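Local atomic coordinates of dihydrodipicolinate synthase (Rhodopseudomonas palustris, PDB entry 3DZ1), a protein that probably acts as a 4-hydroxy-tetrahydrodipicolinate synthase, a DapA-family lyase expected to use pyruvate in lysine biosynthesis. Residues A[132-144]-A[158-172]. Sequence-based numbering, arbitrary orientation.
Sequences GDDVPWVLQDYPL and IVMDSASCVMLKHED
Cys165 lays its thiol over the indole of Trp137: Cys165 SG stands 3.9 Å from the centroid of the six-membered ring, almost on the ring normal, and Cys165 CB rests nearer the rim, 3.4 Å from Trp137 CE2. The indole is folded back over Cys165 by a chi1 of 63°, which sets CG between the backbone N and the carbonyl carbon. Its edge meets Ile158 CG2 at CH2 and Ser162 CB near NE1, while NE1 donates to a water that also accepts from Ser164 N. Phe124 of helix 117-131 adds a second aromatic ring. With the indole cut back to an alanine here, the Cys165 sulfur would probably lose its aromatic face, a gap would open against Ile158 and the water would lose a donor.

Strands 137-141 and 165-170 run parallel as neighbours in the TIM barrel, joined by a right-handed beta-alpha-beta crossover through helix 152-161; a beta bulge shifts the register between Trp137 and Val138. Leu139 follows Trp137 on the helix-facing side, where the Leu139 and Ile158 side chains cross at about a right angle, with Leu139 CD2 3.8 Å from Ile158 CD1. On the barrel-interior face Val138 lies alongside selenomethionine Met167, whose side chain approaches Met217, a predicted pyruvate-binding residue.

At the C-terminal ends Gln140 and Glu171 meet with amide and carboxylate nearly coplanar, Gln140 NE2 giving Glu171 OE1 a straight 3.0 Å bond (171°). Lys169 NZ reaches Glu171 OE1 from above the carboxylate plane, 3.0 Å away, as a salt bridge. The Glu171 carboxylate stacks over one face of the Tyr142 ring, with OE2 above its centre and bonded to Asn200 N. Two donors on OE1 and one on OE2 thus fix the carboxylate's rotation and keep it stacked on Tyr142.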
loop_
_atom_site.group_PDB
_atom_site.type_symbol
_atom_site.label_atom_id
_atom_site.label_comp_id
_atom_site.label_asym_id
_atom_site.label_seq_id
_atom_site.Cartn_x
_atom_site.Cartn_y
_atom_site.Cartn_z
ATOM N N GLY A 132 9.967 27.508 9.249
ATOM C CA GLY A 132 9.778 28.939 9.411
ATOM C C GLY A 132 8.895 29.482 8.304
ATOM O O GLY A 132 9.079 29.134 7.138
ATOM N N ASP A 133 7.937 30.332 8.657
ATOM C CA ASP A 133 7.022 30.897 7.663
ATOM C C ASP A 133 7.691 31.869 6.694
ATOM O O ASP A 133 7.070 32.331 5.736
ATOM C CB ASP A 133 5.855 31.603 8.358
ATOM C CG ASP A 133 5.061 30.674 9.249
ATOM O OD1 ASP A 133 4.687 29.577 8.784
ATOM O OD2 ASP A 133 4.804 31.043 10.413
ATOM N N ASP A 134 8.959 32.173 6.940
ATOM C CA ASP A 134 9.702 33.097 6.096
ATOM C C ASP A 134 10.422 32.390 4.951
ATOM O O ASP A 134 10.971 33.036 4.059
ATOM C CB ASP A 134 10.724 33.861 6.945
ATOM C CG ASP A 134 11.700 32.937 7.657
ATOM O OD1 ASP A 134 11.246 32.076 8.441
ATOM O OD2 ASP A 134 12.922 33.074 7.437
ATOM N N VAL A 135 10.416 31.064 4.978
ATOM C CA VAL A 135 11.094 30.280 3.956
ATOM C C VAL A 135 10.197 29.912 2.774
ATOM O O VAL A 135 9.202 29.202 2.934
ATOM C CB VAL A 135 11.670 28.982 4.568
ATOM C CG1 VAL A 135 12.397 28.170 3.502
ATOM C CG2 VAL A 135 12.614 29.329 5.714
ATOM N N PRO A 136 10.535 30.404 1.568
ATOM C CA PRO A 136 9.740 30.101 0.374
ATOM C C PRO A 136 9.846 28.603 0.129
ATOM O O PRO A 136 10.937 28.041 0.221
ATOM C CB PRO A 136 10.443 30.898 -0.727
ATOM C CG PRO A 136 11.113 32.015 0.013
ATOM C CD PRO A 136 11.644 31.313 1.238
ATOM N N TRP A 137 8.737 27.940 -0.173
ATOM C CA TRP A 137 8.832 26.511 -0.413
ATOM C C TRP A 137 7.991 26.003 -1.567
ATOM O O TRP A 137 7.083 26.685 -2.055
ATOM C CB TRP A 137 8.522 25.719 0.863
ATOM C CG TRP A 137 7.136 25.889 1.405
ATOM C CD1 TRP A 137 6.633 26.976 2.062
ATOM C CD2 TRP A 137 6.083 24.922 1.360
ATOM N NE1 TRP A 137 5.330 26.742 2.434
ATOM C CE2 TRP A 137 4.967 25.488 2.014
ATOM C CE3 TRP A 137 5.974 23.628 0.832
ATOM C CZ2 TRP A 137 3.755 24.804 2.154
ATOM C CZ3 TRP A 137 4.768 22.948 0.971
ATOM C CH2 TRP A 137 3.674 23.539 1.628
ATOM N N VAL A 138 8.324 24.792 -1.996
ATOM C CA VAL A 138 7.671 24.125 -3.112
ATOM C C VAL A 138 6.946 22.866 -2.658
ATOM O O VAL A 138 7.531 22.008 -1.994
ATOM C CB VAL A 138 8.718 23.724 -4.173
ATOM C CG1 VAL A 138 8.039 23.061 -5.363
ATOM C CG2 VAL A 138 9.515 24.946 -4.593
ATOM N N LEU A 139 5.672 22.766 -3.020
ATOM C CA LEU A 139 4.858 21.604 -2.667
ATOM C C LEU A 139 5.026 20.542 -3.752
ATOM O O LEU A 139 4.690 20.782 -4.913
ATOM C CB LEU A 139 3.380 22.011 -2.568
ATOM C CG LEU A 139 2.370 20.886 -2.302
ATOM C CD1 LEU A 139 2.697 20.194 -0.988
ATOM C CD2 LEU A 139 0.963 21.462 -2.275
ATOM N N GLN A 140 5.555 19.378 -3.385
ATOM C CA GLN A 140 5.736 18.305 -4.360
ATOM C C GLN A 140 4.546 17.347 -4.354
ATOM O O GLN A 140 4.230 16.736 -3.333
ATOM C CB GLN A 140 7.026 17.522 -4.090
ATOM C CG GLN A 140 7.169 16.292 -4.978
ATOM C CD GLN A 140 8.514 15.613 -4.839
ATOM O OE1 GLN A 140 9.085 15.561 -3.751
ATOM N NE2 GLN A 140 9.021 15.073 -5.940
ATOM N N ASP A 141 3.898 17.231 -5.509
ATOM C CA ASP A 141 2.725 16.377 -5.703
ATOM C C ASP A 141 3.105 15.287 -6.709
ATOM O O ASP A 141 3.014 15.485 -7.919
ATOM C CB ASP A 141 1.574 17.234 -6.240
ATOM C CG ASP A 141 0.318 16.434 -6.515
ATOM O OD1 ASP A 141 0.206 15.284 -6.031
ATOM O OD2 ASP A 141 -0.569 16.969 -7.210
ATOM N N TYR A 142 3.520 14.134 -6.195
ATOM C CA TYR A 142 3.978 13.029 -7.035
ATOM C C TYR A 142 3.450 11.695 -6.507
ATOM O O TYR A 142 4.202 10.892 -5.952
ATOM C CB TYR A 142 5.509 13.048 -7.027
ATOM C CG TYR A 142 6.218 12.170 -8.032
ATOM C CD1 TYR A 142 5.563 11.669 -9.157
ATOM C CD2 TYR A 142 7.578 11.900 -7.888
ATOM C CE1 TYR A 142 6.253 10.922 -10.114
ATOM C CE2 TYR A 142 8.273 11.159 -8.837
ATOM C CZ TYR A 142 7.608 10.674 -9.945
ATOM O OH TYR A 142 8.309 9.952 -10.883
ATOM N N PRO A 143 2.146 11.438 -6.690
ATOM C CA PRO A 143 1.475 10.213 -6.243
ATOM C C PRO A 143 2.156 8.918 -6.682
ATOM O O PRO A 143 2.244 7.963 -5.912
ATOM C CB PRO A 143 0.080 10.344 -6.853
ATOM C CG PRO A 143 -0.136 11.818 -6.910
ATOM C CD PRO A 143 1.199 12.328 -7.387
ATOM N N LEU A 144 2.623 8.887 -7.924
ATOM C CA LEU A 144 3.266 7.693 -8.459
ATOM C C LEU A 144 4.312 7.084 -7.528
ATOM O O LEU A 144 4.372 5.869 -7.366
ATOM C CB LEU A 144 3.921 7.998 -9.809
ATOM C CG LEU A 144 4.577 6.775 -10.454
ATOM C CD1 LEU A 144 3.495 5.795 -10.860
ATOM C CD2 LEU A 144 5.406 7.186 -11.661
ATOM N N ILE A 158 -3.630 24.058 1.174
ATOM C CA ILE A 158 -2.242 24.025 1.631
ATOM C C ILE A 158 -1.558 25.352 1.329
ATOM O O ILE A 158 -0.867 25.918 2.179
ATOM C CB ILE A 158 -1.444 22.907 0.924
ATOM C CG1 ILE A 158 -1.983 21.541 1.339
ATOM C CG2 ILE A 158 0.040 23.030 1.256
ATOM C CD1 ILE A 158 -1.400 20.388 0.546
ATOM N N VAL A 159 -1.752 25.840 0.109
ATOM C CA VAL A 159 -1.143 27.096 -0.312
ATOM C C VAL A 159 -1.690 28.295 0.460
ATOM O O VAL A 159 -0.924 29.099 1.000
ATOM C CB VAL A 159 -1.364 27.335 -1.819
ATOM C CG1 VAL A 159 -0.863 28.719 -2.205
ATOM C CG2 VAL A 159 -0.633 26.268 -2.632
HETATM N N MSE A 160 -3.013 28.413 0.518
HETATM C CA MSE A 160 -3.630 29.534 1.217
HETATM C C MSE A 160 -3.434 29.495 2.737
HETATM O O MSE A 160 -3.515 30.530 3.402
HETATM C CB MSE A 160 -5.119 29.611 0.869
HETATM C CG MSE A 160 -5.387 29.852 -0.615
HETATM SE SE MSE A 160 -4.517 31.437 -1.341
HETATM C CE MSE A 160 -5.893 32.740 -0.923
ATOM N N ASP A 161 -3.180 28.308 3.281
ATOM C CA ASP A 161 -2.940 28.159 4.718
ATOM C C ASP A 161 -1.514 28.612 5.041
ATOM O O ASP A 161 -1.199 28.952 6.182
ATOM C CB ASP A 161 -3.073 26.695 5.153
ATOM C CG ASP A 161 -4.500 26.292 5.486
ATOM O OD1 ASP A 161 -5.416 27.135 5.400
ATOM O OD2 ASP A 161 -4.693 25.110 5.841
ATOM N N SER A 162 -0.658 28.609 4.026
ATOM C CA SER A 162 0.743 28.977 4.202
ATOM C C SER A 162 1.072 30.436 3.917
ATOM O O SER A 162 0.402 31.119 3.141
ATOM C CB SER A 162 1.626 28.114 3.306
ATOM O OG SER A 162 1.552 28.576 1.967
ATOM N N ALA A 163 2.140 30.901 4.545
ATOM C CA ALA A 163 2.585 32.263 4.355
ATOM C C ALA A 163 3.500 32.314 3.140
ATOM O O ALA A 163 3.513 33.304 2.411
ATOM C CB ALA A 163 3.341 32.743 5.597
ATOM N N SER A 164 4.223 31.219 2.897
ATOM C CA SER A 164 5.197 31.196 1.813
ATOM C C SER A 164 5.266 30.029 0.819
ATOM O O SER A 164 6.335 29.769 0.268
ATOM C CB SER A 164 6.593 31.404 2.411
ATOM O OG SER A 164 6.623 32.561 3.233
ATOM N N CYS A 165 4.173 29.306 0.590
ATOM C CA CYS A 165 4.252 28.259 -0.426
ATOM C C CYS A 165 4.097 29.034 -1.734
ATOM O O CYS A 165 3.043 29.612 -1.996
ATOM C CB CYS A 165 3.125 27.238 -0.303
ATOM S SG CYS A 165 3.237 25.965 -1.605
ATOM N N VAL A 166 5.145 29.054 -2.547
ATOM C CA VAL A 166 5.118 29.812 -3.793
ATOM C C VAL A 166 5.045 28.970 -5.058
ATOM O O VAL A 166 4.843 29.504 -6.147
ATOM C CB VAL A 166 6.370 30.716 -3.913
ATOM C CG1 VAL A 166 6.405 31.724 -2.766
ATOM C CG2 VAL A 166 7.636 29.860 -3.899
HETATM N N MSE A 167 5.194 27.660 -4.923
HETATM C CA MSE A 167 5.194 26.821 -6.109
HETATM C C MSE A 167 4.705 25.404 -5.876
HETATM O O MSE A 167 4.822 24.855 -4.778
HETATM C CB MSE A 167 6.620 26.760 -6.672
HETATM C CG MSE A 167 6.812 25.869 -7.900
HETATM SE SE MSE A 167 8.710 25.556 -8.249
HETATM C CE MSE A 167 9.150 27.304 -8.982
ATOM N N LEU A 168 4.149 24.826 -6.933
ATOM C CA LEU A 168 3.698 23.452 -6.910
ATOM C C LEU A 168 4.549 22.725 -7.940
ATOM O O LEU A 168 4.668 23.188 -9.081
ATOM C CB LEU A 168 2.228 23.334 -7.330
ATOM C CG LEU A 168 1.771 21.908 -7.690
ATOM C CD1 LEU A 168 1.685 21.056 -6.429
ATOM C CD2 LEU A 168 0.412 21.948 -8.387
ATOM N N LYS A 169 5.178 21.624 -7.537
ATOM C CA LYS A 169 5.927 20.830 -8.496
ATOM C C LYS A 169 4.876 19.807 -8.874
ATOM O O LYS A 169 4.614 18.863 -8.127
ATOM C CB LYS A 169 7.123 20.106 -7.883
ATOM C CG LYS A 169 7.910 19.353 -8.954
ATOM C CD LYS A 169 8.884 18.337 -8.389
ATOM C CE LYS A 169 9.595 17.613 -9.525
ATOM N NZ LYS A 169 10.445 16.497 -9.047
ATOM N N HIS A 170 4.260 20.032 -10.023
ATOM C CA HIS A 170 3.189 19.190 -10.541
ATOM C C HIS A 170 3.662 17.891 -11.184
ATOM O O HIS A 170 4.252 17.900 -12.267
ATOM C CB HIS A 170 2.370 20.008 -11.544
ATOM C CG HIS A 170 1.278 19.238 -12.217
ATOM N ND1 HIS A 170 0.053 19.005 -11.627
ATOM C CD2 HIS A 170 1.226 18.646 -13.434
ATOM C CE1 HIS A 170 -0.705 18.302 -12.450
ATOM N NE2 HIS A 170 -0.017 18.072 -13.553
ATOM N N GLU A 171 3.386 16.772 -10.522
ATOM C CA GLU A 171 3.785 15.472 -11.043
ATOM C C GLU A 171 2.639 14.456 -11.034
ATOM O O GLU A 171 2.864 13.254 -11.197
ATOM C CB GLU A 171 4.978 14.932 -10.239
ATOM C CG GLU A 171 6.179 15.867 -10.255
ATOM C CD GLU A 171 7.468 15.178 -9.846
ATOM O OE1 GLU A 171 7.817 15.197 -8.644
ATOM O OE2 GLU A 171 8.125 14.607 -10.741
ATOM N N ASP A 172 1.412 14.933 -10.846
ATOM C CA ASP A 172 0.265 14.029 -10.832
ATOM C C ASP A 172 0.129 13.385 -12.210
ATOM O O ASP A 172 0.465 13.995 -13.233
ATOM C CB ASP A 172 -1.025 14.769 -10.473
ATOM C CG ASP A 172 -2.108 13.828 -9.981
ATOM O OD1 ASP A 172 -1.868 12.602 -9.978
ATOM O OD2 ASP A 172 -3.195 14.307 -9.597
HETATM O O HOH W 1 3.349 29.071 6.647
HETATM O O HOH W 2 9.037 34.452 2.187
HETATM O O HOH W 3 4.829 28.826 4.423
HETATM O O HOH W 4 0.657 17.382 -9.513
HETATM O O HOH W 5 2.250 10.843 -10.166
#